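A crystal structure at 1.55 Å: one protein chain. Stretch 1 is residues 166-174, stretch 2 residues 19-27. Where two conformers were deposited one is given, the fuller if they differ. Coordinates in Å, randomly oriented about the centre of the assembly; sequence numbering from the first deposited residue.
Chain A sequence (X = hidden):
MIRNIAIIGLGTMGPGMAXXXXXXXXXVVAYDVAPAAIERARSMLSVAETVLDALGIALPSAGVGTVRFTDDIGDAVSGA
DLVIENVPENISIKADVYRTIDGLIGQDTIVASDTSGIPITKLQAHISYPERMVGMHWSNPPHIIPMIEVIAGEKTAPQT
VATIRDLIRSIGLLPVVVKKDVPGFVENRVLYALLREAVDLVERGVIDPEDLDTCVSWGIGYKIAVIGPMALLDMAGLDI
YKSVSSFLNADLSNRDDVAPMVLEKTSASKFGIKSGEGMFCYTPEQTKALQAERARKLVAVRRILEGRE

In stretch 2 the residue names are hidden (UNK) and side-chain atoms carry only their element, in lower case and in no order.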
ATOM      1  N   ASP A 166       9.392  -8.220  22.860  1.00 11.61           N
ATOM      2  CA  ASP A 166      10.395  -9.283  22.890  1.00 12.47           C
ATOM      3  C   ASP A 166       9.813 -10.645  22.523  1.00 12.11           C
ATOM      4  O   ASP A 166      10.423 -11.407  21.777  1.00 12.53           O
ATOM      5  CB  ASP A 166      11.035  -9.345  24.281  1.00 11.38           C
ATOM      6  CG  ASP A 166      12.184 -10.310  24.340  1.00 14.07           C
ATOM      7  OD1 ASP A 166      13.130 -10.144  23.546  1.00 14.62           O
ATOM      8  OD2 ASP A 166      12.128 -11.231  25.183  1.00 16.27           O
ATOM      9  N   LEU A 167       8.622 -10.943  23.038  1.00 11.95           N
ATOM     10  CA  LEU A 167       7.951 -12.200  22.710  1.00 11.87           C
ATOM     11  C   LEU A 167       7.736 -12.324  21.203  1.00 12.52           C
ATOM     12  O   LEU A 167       8.010 -13.354  20.595  1.00 11.25           O
ATOM     13  CB  LEU A 167       6.606 -12.289  23.443  1.00 11.65           C
ATOM     14  CG  LEU A 167       5.729 -13.483  23.061  1.00 13.33           C
ATOM     15  CD1 LEU A 167       6.383 -14.804  23.513  0.93 13.81           C
ATOM     16  CD2 LEU A 167       4.307 -13.347  23.610  1.00 16.22           C
ATOM     17  N   ILE A 168       7.245 -11.247  20.611  1.00 10.68           N
ATOM     18  CA  ILE A 168       6.963 -11.213  19.185  1.00  9.32           C
ATOM     19  C   ILE A 168       8.239 -11.435  18.377  1.00 10.18           C
ATOM     20  O   ILE A 168       8.256 -12.259  17.460  1.00 11.83           O
ATOM     21  CB  ILE A 168       6.279  -9.868  18.814  1.00 10.25           C
ATOM     22  CG1 ILE A 168       4.892  -9.795  19.474  1.00 12.56           C
ATOM     23  CG2 ILE A 168       6.134  -9.727  17.304  1.00 12.50           C
ATOM     24  CD1 ILE A 168       4.262  -8.397  19.467  1.00 10.43           C
ATOM     25  N   ARG A 169       9.306 -10.712  18.712  1.00 11.31           N
ATOM     26  CA  ARG A 169      10.590 -10.902  18.045  0.51 12.97           C
ATOM     27  C   ARG A 169      11.123 -12.330  18.232  1.00 11.31           C
ATOM     28  O   ARG A 169      11.657 -12.933  17.297  1.00 15.30           O
ATOM     29  CB  ARG A 169      11.593  -9.878  18.578  0.51 15.77           C
ATOM     30  CG  ARG A 169      12.849  -9.676  17.764  0.51 18.43           C
ATOM     31  CD  ARG A 169      13.720  -8.630  18.449  0.51 20.85           C
ATOM     32  NE  ARG A 169      13.374  -8.531  19.864  0.51 26.47           N
ATOM     33  CZ  ARG A 169      14.000  -7.764  20.750  0.51 30.62           C
ATOM     34  NH1 ARG A 169      15.025  -7.010  20.369  0.51 32.03           N
ATOM     35  NH2 ARG A 169      13.594  -7.749  22.017  0.51 21.69           N
ATOM     36  N   SER A 170      10.974 -12.866  19.440  1.00 13.56           N
ATOM     37  CA  SER A 170      11.535 -14.189  19.745  1.00 12.66           C
ATOM     38  C   SER A 170      10.992 -15.312  18.880  1.00 14.03           C
ATOM     39  O   SER A 170      11.654 -16.332  18.718  1.00 17.56           O
ATOM     40  CB  SER A 170      11.305 -14.550  21.212  1.00 11.77           C
ATOM     41  OG  SER A 170       9.975 -14.980  21.445  1.00 15.59           O
ATOM     42  N   ILE A 171       9.790 -15.155  18.339  1.00 12.13           N
ATOM     43  CA  ILE A 171       9.237 -16.200  17.491  1.00 11.79           C
ATOM     44  C   ILE A 171       9.310 -15.824  16.007  1.00 11.46           C
ATOM     45  O   ILE A 171       8.734 -16.499  15.165  1.00 14.24           O
ATOM     46  CB  ILE A 171       7.785 -16.547  17.881  1.00 12.48           C
ATOM     47  CG1 ILE A 171       6.855 -15.339  17.709  1.00 13.53           C
ATOM     48  CG2 ILE A 171       7.723 -17.079  19.320  1.00 12.67           C
ATOM     49  CD1 ILE A 171       5.390 -15.682  17.945  1.00 15.80           C
ATOM     50  N   GLY A 172      10.050 -14.763  15.700  1.00 14.01           N
ATOM     51  CA  GLY A 172      10.348 -14.414  14.326  1.00 13.56           C
ATOM     52  C   GLY A 172       9.390 -13.425  13.683  1.00 14.34           C
ATOM     53  O   GLY A 172       9.396 -13.256  12.468  1.00 18.80           O
ATOM     54  N   LEU A 173       8.546 -12.797  14.490  1.00 11.56           N
ATOM     55  CA  LEU A 173       7.589 -11.829  13.973  1.00 11.94           C
ATOM     56  C   LEU A 173       8.131 -10.412  14.143  1.00 10.73           C
ATOM     57  O   LEU A 173       9.223 -10.216  14.672  1.00 11.96           O
ATOM     58  CB  LEU A 173       6.234 -12.005  14.661  1.00  9.71           C
ATOM     59  CG  LEU A 173       5.528 -13.296  14.248  1.00 11.82           C
ATOM     60  CD1 LEU A 173       4.221 -13.464  15.016  1.00 14.03           C
ATOM     61  CD2 LEU A 173       5.288 -13.325  12.735  1.00 14.33           C
ATOM     62  N   LEU A 174       7.376  -9.434  13.652  1.00 11.04           N
ATOM     63  CA  LEU A 174       7.863  -8.062  13.566  1.00 10.93           C
ATOM     64  C   LEU A 174       7.011  -7.130  14.410  1.00 11.00           C
ATOM     65  O   LEU A 174       5.947  -6.682  13.977  1.00 11.33           O
ATOM     66  CB  LEU A 174       7.862  -7.600  12.111  1.00  9.61           C
ATOM     67  CG  LEU A 174       8.561  -8.511  11.104  1.00 14.20           C
ATOM     68  CD1 LEU A 174       8.324  -8.013   9.685  1.00 13.43           C
ATOM     69  CD2 LEU A 174      10.050  -8.564  11.388  1.00 16.50           C
ATOM     70  N   UNK A  19      -2.370 -20.887  16.155  1.00 10.87           N
ATOM     71  CA  UNK A  19      -1.419 -21.695  15.399  1.00 11.20           C
ATOM     72  C   UNK A  19      -0.042 -21.026  15.333  1.00 11.14           C
ATOM     73  O   UNK A  19       0.984 -21.680  15.511  1.00 11.59           O
ATOM     74  c   UNK A  19      -1.950 -21.954  14.005  1.00 11.69           C
ATOM     75  N   UNK A  20      -0.019 -19.713  15.096  1.00  9.49           N
ATOM     76  CA  UNK A  20       1.251 -19.029  14.900  1.00 10.07           C
ATOM     77  C   UNK A  20       2.033 -18.961  16.195  1.00 10.90           C
ATOM     78  O   UNK A  20       3.256 -19.101  16.194  1.00 10.91           O
ATOM     79  c   UNK A  20       5.600 -17.302  13.577  1.00 11.24           C
ATOM     80  c   UNK A  20       1.043 -17.612  14.352  1.00 10.54           C
ATOM     81  c   UNK A  20       3.197 -17.615  13.113  1.00 10.04           C
ATOM     82  n   UNK A  20       6.762 -16.746  13.252  1.00 10.85           N
ATOM     83  c   UNK A  20       2.352 -16.862  14.115  1.00 10.36           C
ATOM     84  n   UNK A  20       4.512 -17.025  12.865  1.00 10.90           N
ATOM     85  n   UNK A  20       5.534 -18.138  14.614  1.00 11.52           N
ATOM     86  N   UNK A  21       1.331 -18.718  17.301  1.00 10.67           N
ATOM     87  CA  UNK A  21       1.995 -18.685  18.592  1.00  9.62           C
ATOM     88  C   UNK A  21       2.535 -20.062  18.974  1.00 10.43           C
ATOM     89  O   UNK A  21       3.657 -20.172  19.463  1.00 12.95           O
ATOM     90  c   UNK A  21       1.030 -18.175  19.667  1.00 10.62           C
ATOM     91  c   UNK A  21      -0.480 -16.319  20.437  1.00 10.42           C
ATOM     92  c   UNK A  21       1.900 -15.817  19.844  1.00 13.41           C
ATOM     93  c   UNK A  21       0.687 -16.688  19.519  1.00 10.52           C
ATOM     94  N   UNK A  22       1.755 -21.110  18.743  1.00 10.74           N
ATOM     95  CA  UNK A  22       2.234 -22.454  19.048  1.00  9.83           C
ATOM     96  C   UNK A  22       3.438 -22.828  18.199  1.00 12.45           C
ATOM     97  O   UNK A  22       4.338 -23.527  18.663  1.00 13.80           O
ATOM     98  c   UNK A  22       1.130 -23.465  18.852  1.00 10.74           C
ATOM     99  N   UNK A  23       3.450 -22.372  16.951  1.00 11.63           N
ATOM    100  CA  UNK A  23       4.565 -22.675  16.056  1.00 11.52           C
ATOM    101  C   UNK A  23       5.858 -22.038  16.584  1.00 12.43           C
ATOM    102  O   UNK A  23       6.959 -22.490  16.280  1.00 13.81           O
ATOM    103  c   UNK A  23       5.245 -24.119  13.359  1.00 19.05           C
ATOM    104  c   UNK A  23       5.234 -22.612  13.547  1.00 14.48           C
ATOM    105  n   UNK A  23       3.963 -24.630  12.878  1.00 19.56           N
ATOM    106  n   UNK A  23       4.696 -24.896  10.714  1.00 17.31           N
ATOM    107  c   UNK A  23       3.735 -25.000  11.617  1.00 18.41           C
ATOM    108  c   UNK A  23       4.243 -22.183  14.636  1.00 11.81           C
ATOM    109  n   UNK A  23       2.539 -25.458  11.265  1.00 21.99           N
ATOM    110  N   UNK A  24       5.719 -20.984  17.386  1.00 12.01           N
ATOM    111  CA  UNK A  24       6.861 -20.353  18.025  1.00 11.97           C
ATOM    112  C   UNK A  24       7.333 -21.072  19.283  1.00 13.54           C
ATOM    113  O   UNK A  24       8.305 -20.657  19.907  1.00 16.18           O
ATOM    114  N   UNK A  25       6.658 -22.149  19.655  1.00 11.00           N
ATOM    115  CA  UNK A  25       7.082 -22.931  20.804  1.00  9.77           C
ATOM    116  C   UNK A  25       6.210 -22.748  22.034  1.00 15.31           C
ATOM    117  O   UNK A  25       6.406 -23.424  23.032  1.00 15.79           O
ATOM    118  N   UNK A  26       5.241 -21.844  21.962  1.00 12.36           N
ATOM    119  CA  UNK A  26       4.412 -21.510  23.114  1.00 11.66           C
ATOM    120  C   UNK A  26       3.311 -22.530  23.335  1.00 10.60           C
ATOM    121  O   UNK A  26       2.847 -23.169  22.387  1.00 11.81           O
ATOM    122  c   UNK A  26       3.792 -20.123  22.926  1.00  9.97           C
ATOM    123  c   UNK A  26       4.663 -18.873  23.092  1.00 18.38           C
ATOM    124  c   UNK A  26       5.796 -18.780  22.073  1.00 23.80           C
ATOM    125  c   UNK A  26       5.212 -18.745  24.514  1.00 16.52           C
ATOM    126  N   UNK A  27       2.888 -22.700  24.589  1.00 10.61           N
ATOM    127  CA  UNK A  27       1.709 -23.499  24.877  1.00 11.90           C
ATOM    128  C   UNK A  27       0.487 -22.606  24.775  1.00 11.46           C
ATOM    129  O   UNK A  27       0.434 -21.594  25.455  1.00 13.19           O
ATOM    130  c   UNK A  27       0.467 -24.692  26.762  1.00 18.44           C
ATOM    131  o   UNK A  27       1.195 -25.980  28.647  1.00 24.02           O
ATOM    132  c   UNK A  27       0.496 -25.043  28.236  1.00 23.03           C
ATOM    133  n   UNK A  27      -0.265 -24.297  29.046  1.00 19.17           N
ATOM    134  c   UNK A  27       1.789 -24.112  26.274  1.00 13.78           C
TER
HETATM  135  O   HOH W   1       7.617 -15.402  10.849  1.00 15.95           O
HETATM  136  O   HOH W   2       8.058 -19.384  15.117  1.00 16.07           O

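Position 19 carries one side-chain carbon. It lies in the helix, out of reach of stretch 1. A lone CB means alanine, Ala-19.

Position 20 has three carbons, a nitrogen, then a carbon bearing two more nitrogens. That is a guanidinium group. One of its end nitrogens lies 2.8 Å from Ile-171 O. This oxygen sits at the guanidinium edge, near its plane, where the N-H groups point. Leu-173 CG lies over one face. The residue is Arg-20, and its NH2 donates a hydrogen bond to Ile-171 O. Its CA-to-CB bond points sideways, but the end of the chain comes nearer to stretch 1.

Position 21 has four carbons, forked at the second. One fork carbon lies 4.0 Å from Ile-171 CD1. The fork beyond CB identifies Leu-21, and the carbon in contact is CD2.

Position 22 again has a single carbon and touches nothing on stretch 1. It is Ala-22.

Position 23 repeats the pattern of three carbons, a nitrogen and a carbon with two nitrogens. The side chain makes no contact with stretch 1, its end leading away. It is Arg-23, and its terminal nitrogens are hydrogen-bonded elsewhere in the structure.

Position 24 has no side-chain atoms. Its CA is 3.6 Å from Ile-171 CG2. An ideal CB would point toward stretch 1 and come within 2.4 Å of Ile-171 CG2, a clash. The residue is Gly-24.

Position 25 also lacks side-chain atoms. Its phi is 106°, and a CB would be jammed against the carbonyl O of the residue before. This is Gly-25, which leaves the helix in a Schellman motif.

Position 26 has four carbons, forked at the second. Its CA-to-CB bond points toward stretch 1. One fork carbon lies 3.8 Å from Ile-171 CG2, the other 4.2 Å from Leu-167 CD1. The residue is Leu-26, and these carbons are CD2 and CD1 in turn.

Position 27 has three carbons, the third carrying one oxygen and one nitrogen. This amide is out of reach of stretch 1. It is Gln-27.

The contact centres on Ile-171, whose CA-to-CB bond points toward stretch 2 and which has the largest covered area. Its side chain packs against Leu-21, Gly-24 and Leu-26. The bare Gly-24 lets the two backbones approach, with CA of Ile-171 and CA of Gly-24 4.8 Å apart. Arg-20 adds polar anchoring at the carbonyl of Ile-171. Two waters extend it: water 1 joins Arg-20 NH2 to Gly-172 O, and water 2 joins Arg-20 NH1 to Ile-171 O.

Stretch 2 19-27: ARLARGGLQ
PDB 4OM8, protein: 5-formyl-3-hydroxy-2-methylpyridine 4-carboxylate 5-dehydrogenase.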